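Local coordinates for mandelate racemase/muconate lactonizing protein (Alicyclobacillus acidocaldarius LAA1, PDB 3QLD), which belongs to the mandelate racemase/muconate lactonizing family of the enolase superfamily, which joins an N-terminal capping domain to a C-terminal domain of the TIM-barrel type, at residues R167-I172 / A293-G298; L217-Q222 / M318-D323. All coordinates share one frame; numbering follows the deposited sequence.

Contact 1 (R167-I172 / A293-G298)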
# COMPACT_ATOMS: atom_id res chain seq x y z
N ARG A 167 -8.30 -9.84 29.69
CA ARG A 167 -7.86 -8.46 29.41
C ARG A 167 -9.05 -7.68 29.01
O ARG A 167 -9.95 -8.22 28.33
CB ARG A 167 -6.83 -8.43 28.28
CG ARG A 167 -6.06 -7.09 28.15
CD ARG A 167 -4.95 -7.10 27.08
NE ARG A 167 -5.51 -7.34 25.74
CZ ARG A 167 -4.79 -7.88 24.76
NH1 ARG A 167 -3.51 -8.12 24.94
NH2 ARG A 167 -5.33 -8.12 23.56
N VAL A 168 -9.08 -6.40 29.37
CA VAL A 168 -10.00 -5.54 28.64
C VAL A 168 -9.22 -4.48 27.85
O VAL A 168 -8.22 -3.94 28.38
CB VAL A 168 -11.08 -4.81 29.52
CG1 VAL A 168 -12.08 -5.85 30.12
CG2 VAL A 168 -10.44 -3.91 30.60
N LYS A 169 -9.70 -4.15 26.64
CA LYS A 169 -9.07 -3.05 25.83
C LYS A 169 -10.12 -1.98 25.62
O LYS A 169 -11.17 -2.21 24.97
CB LYS A 169 -8.50 -3.57 24.50
CG LYS A 169 -7.80 -2.47 23.61
CD LYS A 169 -6.97 -3.10 22.50
CE LYS A 169 -7.76 -4.09 21.63
NZ LYS A 169 -7.38 -4.09 20.17
N LEU A 170 -9.88 -0.83 26.21
CA LEU A 170 -10.78 0.25 26.17
C LEU A 170 -10.51 1.20 24.99
O LEU A 170 -9.38 1.68 24.82
CB LEU A 170 -10.59 1.09 27.42
CG LEU A 170 -10.67 0.32 28.75
CD1 LEU A 170 -10.83 1.43 29.78
CD2 LEU A 170 -11.96 -0.54 28.70
N LYS A 171 -11.56 1.55 24.24
CA LYS A 171 -11.43 2.59 23.21
C LYS A 171 -11.33 3.92 23.89
O LYS A 171 -12.10 4.20 24.81
CB LYS A 171 -12.62 2.54 22.24
CG LYS A 171 -12.64 1.27 21.44
CD LYS A 171 -11.63 1.32 20.26
CE LYS A 171 -11.52 -0.06 19.58
NZ LYS A 171 -11.31 0.08 18.10
N ILE A 172 -10.34 4.73 23.51
CA ILE A 172 -10.14 6.01 24.09
C ILE A 172 -9.91 7.11 23.02
O ILE A 172 -9.55 6.79 21.87
CB ILE A 172 -8.94 6.03 25.08
CG1 ILE A 172 -7.63 5.70 24.35
CG2 ILE A 172 -9.28 5.10 26.29
CD1 ILE A 172 -6.37 6.17 25.17
N ALA A 293 7.15 -6.95 22.93
CA ALA A 293 6.20 -8.01 23.23
C ALA A 293 5.22 -7.98 22.05
O ALA A 293 5.02 -6.93 21.43
CB ALA A 293 5.44 -7.66 24.52
N ALA A 294 4.62 -9.13 21.75
CA ALA A 294 3.62 -9.21 20.67
C ALA A 294 2.42 -10.02 21.14
O ALA A 294 2.49 -10.76 22.16
CB ALA A 294 4.28 -9.76 19.39
N TRP A 295 1.28 -9.83 20.46
CA TRP A 295 0.06 -10.56 20.75
C TRP A 295 -0.69 -10.58 19.43
O TRP A 295 -0.38 -9.76 18.52
CB TRP A 295 -0.76 -9.85 21.83
CG TRP A 295 -1.09 -8.43 21.58
CD1 TRP A 295 -0.27 -7.36 21.77
CD2 TRP A 295 -2.32 -7.91 21.06
NE1 TRP A 295 -0.92 -6.19 21.43
CE2 TRP A 295 -2.17 -6.50 20.96
CE3 TRP A 295 -3.52 -8.50 20.63
CZ2 TRP A 295 -3.19 -5.66 20.48
CZ3 TRP A 295 -4.56 -7.67 20.17
CH2 TRP A 295 -4.38 -6.25 20.08
N VAL A 296 -1.67 -11.46 19.31
CA VAL A 296 -2.43 -11.56 18.05
C VAL A 296 -3.76 -10.82 18.07
O VAL A 296 -4.63 -11.04 18.95
CB VAL A 296 -2.60 -13.08 17.59
CG1 VAL A 296 -3.62 -13.24 16.47
CG2 VAL A 296 -1.32 -13.72 17.26
N GLY A 297 -3.99 -9.93 17.07
CA GLY A 297 -5.20 -9.12 17.06
C GLY A 297 -6.21 -9.76 16.14
O GLY A 297 -5.89 -10.74 15.47
N GLY A 298 -7.41 -9.18 16.02
CA GLY A 298 -8.48 -9.74 15.18
C GLY A 298 -8.98 -8.87 14.04
O GLY A 298 -8.78 -7.65 14.04
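R167 and K169 reach from one strand to the indole of W295 on another, the first over a ring face and the second at a ring edge. The backbones stay well apart, with R167 CA 11.9 Å from W295 CA, and long side chains span the gap.

The interaction between the two segments is a cation-pi contact. R167 CZ lies 4.5 Å from the centroid of the six-membered ring of W295 and only 16° off its normal. The guanidinium does not lie flat on the indole: the two planes are 73° apart, and the NH2 corner dips to the face. R167 NH2 is 3.5 Å from W295 CE3 and equally near CZ3, displaced from the ring centre toward the rim. R167 leaves its strand with CG anti to the backbone N (chi1 -166°), then bends at chi3, which turns the guanidinium over the ring.

The lysine touches the indole at its edge. K169 NZ comes near the ring plane, 3.7 Å from W295 CH2, so this is not a cation-pi contact; the two side chains cross roughly at right angles.

Both cationic ends have salt-bridge partners outside the two segments. R167 NH2 pairs with D323 OD1 while its NH1 bonds Q218 OE1, and K169 NZ joins both D323 OD2 and E221 OE1. These links help fix the rotation of the guanidinium and hold the ammonium at the ring edge.

The contact is buried inside the barrel. Strand 167-171 runs between strands 137-144 and 192-196, bonded through its backbone to both, whereas W295 sits on strand 293-296, packs on V266 and N268 of neighbouring strand 266-269, and stacks with F219.

Contact 2 (L217-Q222 / M318-D323)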
# COMPACT_ATOMS: atom_id res chain seq x y z
N LEU A 217 -1.29 0.63 32.15
CA LEU A 217 -1.86 -0.03 30.94
C LEU A 217 -0.84 -0.96 30.38
O LEU A 217 0.33 -0.66 30.41
CB LEU A 217 -2.22 1.07 29.89
CG LEU A 217 -3.30 2.06 30.27
CD1 LEU A 217 -3.37 3.22 29.27
CD2 LEU A 217 -4.68 1.35 30.35
N GLN A 218 -1.28 -2.06 29.83
CA GLN A 218 -0.40 -2.97 29.14
C GLN A 218 0.21 -2.30 27.87
O GLN A 218 1.37 -2.56 27.53
CB GLN A 218 -1.21 -4.20 28.77
CG GLN A 218 -0.39 -5.35 28.29
CD GLN A 218 -1.27 -6.55 27.99
OE1 GLN A 218 -1.78 -6.69 26.87
NE2 GLN A 218 -1.50 -7.37 29.00
N PHE A 219 -0.59 -1.44 27.23
CA PHE A 219 -0.14 -0.63 26.04
C PHE A 219 -1.27 0.37 25.70
O PHE A 219 -2.40 0.25 26.20
CB PHE A 219 0.17 -1.52 24.81
CG PHE A 219 -0.99 -2.45 24.41
CD1 PHE A 219 -2.05 -1.97 23.63
CD2 PHE A 219 -0.96 -3.80 24.76
CE1 PHE A 219 -3.13 -2.82 23.29
CE2 PHE A 219 -2.01 -4.68 24.39
CZ PHE A 219 -3.08 -4.16 23.64
N ILE A 220 -0.90 1.36 24.86
CA ILE A 220 -1.83 2.32 24.23
C ILE A 220 -1.60 2.01 22.74
O ILE A 220 -0.47 2.13 22.27
CB ILE A 220 -1.52 3.78 24.57
CG1 ILE A 220 -1.74 4.04 26.09
CG2 ILE A 220 -2.43 4.78 23.67
CD1 ILE A 220 -1.23 5.37 26.54
N GLU A 221 -2.67 1.58 22.03
CA GLU A 221 -2.52 1.20 20.63
C GLU A 221 -2.78 2.40 19.70
O GLU A 221 -3.71 3.17 19.93
CB GLU A 221 -3.58 0.13 20.34
CG GLU A 221 -3.39 -0.58 18.98
CD GLU A 221 -4.26 -1.83 18.91
OE1 GLU A 221 -5.17 -1.98 19.75
OE2 GLU A 221 -4.02 -2.65 18.04
N GLN A 222 -1.93 2.55 18.68
CA GLN A 222 -2.14 3.56 17.58
C GLN A 222 -2.54 4.94 18.08
O GLN A 222 -3.58 5.47 17.75
CB GLN A 222 -3.16 2.97 16.59
CG GLN A 222 -2.62 1.72 15.78
CD GLN A 222 -1.55 1.98 14.69
OE1 GLN A 222 -0.69 1.13 14.44
NE2 GLN A 222 -1.58 3.17 14.07
N MSE A 318 4.34 -14.54 21.68
CA MSE A 318 2.99 -14.05 21.84
C MSE A 318 2.59 -14.03 23.28
O MSE A 318 1.75 -14.83 23.69
CB MSE A 318 2.01 -14.91 21.04
CG MSE A 318 2.40 -14.98 19.60
SE MSE A 318 2.18 -13.17 18.78
CE MSE A 318 1.81 -13.91 16.99
N ARG A 319 3.15 -13.07 24.02
CA ARG A 319 3.09 -13.05 25.50
C ARG A 319 1.81 -12.46 26.10
O ARG A 319 1.49 -12.72 27.28
CB ARG A 319 4.33 -12.30 26.06
CG ARG A 319 5.69 -13.12 26.09
CD ARG A 319 5.60 -14.37 27.01
NE ARG A 319 5.54 -14.02 28.44
CZ ARG A 319 4.95 -14.75 29.39
NH1 ARG A 319 4.32 -15.89 29.09
NH2 ARG A 319 4.97 -14.32 30.66
N TYR A 320 1.08 -11.66 25.32
CA TYR A 320 -0.18 -11.12 25.80
C TYR A 320 -1.35 -11.86 25.12
O TYR A 320 -1.15 -12.64 24.14
CB TYR A 320 -0.30 -9.61 25.58
CG TYR A 320 0.84 -8.77 26.19
CD1 TYR A 320 1.50 -9.17 27.37
CD2 TYR A 320 1.22 -7.53 25.61
CE1 TYR A 320 2.53 -8.39 27.95
CE2 TYR A 320 2.24 -6.74 26.18
CZ TYR A 320 2.88 -7.18 27.35
OH TYR A 320 3.89 -6.39 27.90
N ALA A 321 -2.53 -11.59 25.67
CA ALA A 321 -3.81 -12.15 25.29
C ALA A 321 -4.12 -11.77 23.86
O ALA A 321 -3.71 -10.67 23.39
CB ALA A 321 -4.91 -11.58 26.19
N THR A 322 -4.87 -12.66 23.21
CA THR A 322 -5.43 -12.42 21.87
C THR A 322 -6.76 -11.71 21.87
O THR A 322 -7.54 -11.78 22.85
CB THR A 322 -5.42 -13.74 21.00
OG1 THR A 322 -5.88 -13.44 19.66
CG2 THR A 322 -6.34 -14.86 21.65
N ASP A 323 -7.02 -10.91 20.82
CA ASP A 323 -8.35 -10.38 20.62
C ASP A 323 -9.30 -11.43 19.95
O ASP A 323 -10.43 -11.11 19.70
CB ASP A 323 -8.31 -9.12 19.71
CG ASP A 323 -7.93 -7.82 20.47
OD1 ASP A 323 -7.74 -7.83 21.72
OD2 ASP A 323 -7.85 -6.76 19.79
O HOH W 1 -2.51 -10.20 28.24
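Q218 and Y320 mark the nearest approach of the two backbones, their CA atoms 8.8 Å apart. Residues 217-222 include the short strand 220-221, while the partner segment, 318-323, is an irregular loop after helix 303-313, with side chains and one water spanning the gap.

The Q218 amide lies nearly flat on the Y320 ring, the planes 18° apart, and the two side chains run past each other in opposite directions. Q218 CG makes a CH-pi contact, 3.8 Å from the ring centroid, while OE1 rests 3.4 Å from Y320 CD2, nearer the CB end of the tyrosine. The Q218 chain is fully extended (chi2 178°), which carries CG and then the amide across this face. Both ends of the amide are tied down: OE1 is held by R167, and NE2 donates to a water 3.1 Å away. That water also accepts from A321 N at 2.9 Å, bridging the segments. F219 adds a looser apolar touch, CD2 to Y320 CD2 at 4.4 Å, from its ring edge.

The arrangement is an amide-on-aromatic stack with a CH-pi contact and a water bridge, joining segment 217-222 to the loop after helix 303-313 in the C-terminal barrel domain.

How the contacts relate
Contacts 1 and 2 lie within one C-terminal barrel domain, their centres about 4 Å apart, on the same side of the chain's centre. Their segments alternate along the chain: 167-172, 217-222, 293-298, then 318-323. Three of them carry strands of the same sheet and the fourth is a loop, so residues distant in sequence come together in the barrel domain, contact 1 buried and contact 2 partly so. They touch directly: besides the salt bridges to D323, V296 O is 2.8 Å from T322 OG1, probably hydrogen-bonded. Together they form one continuous network in the barrel domain, in which cations from 167-172 knit the other segments together.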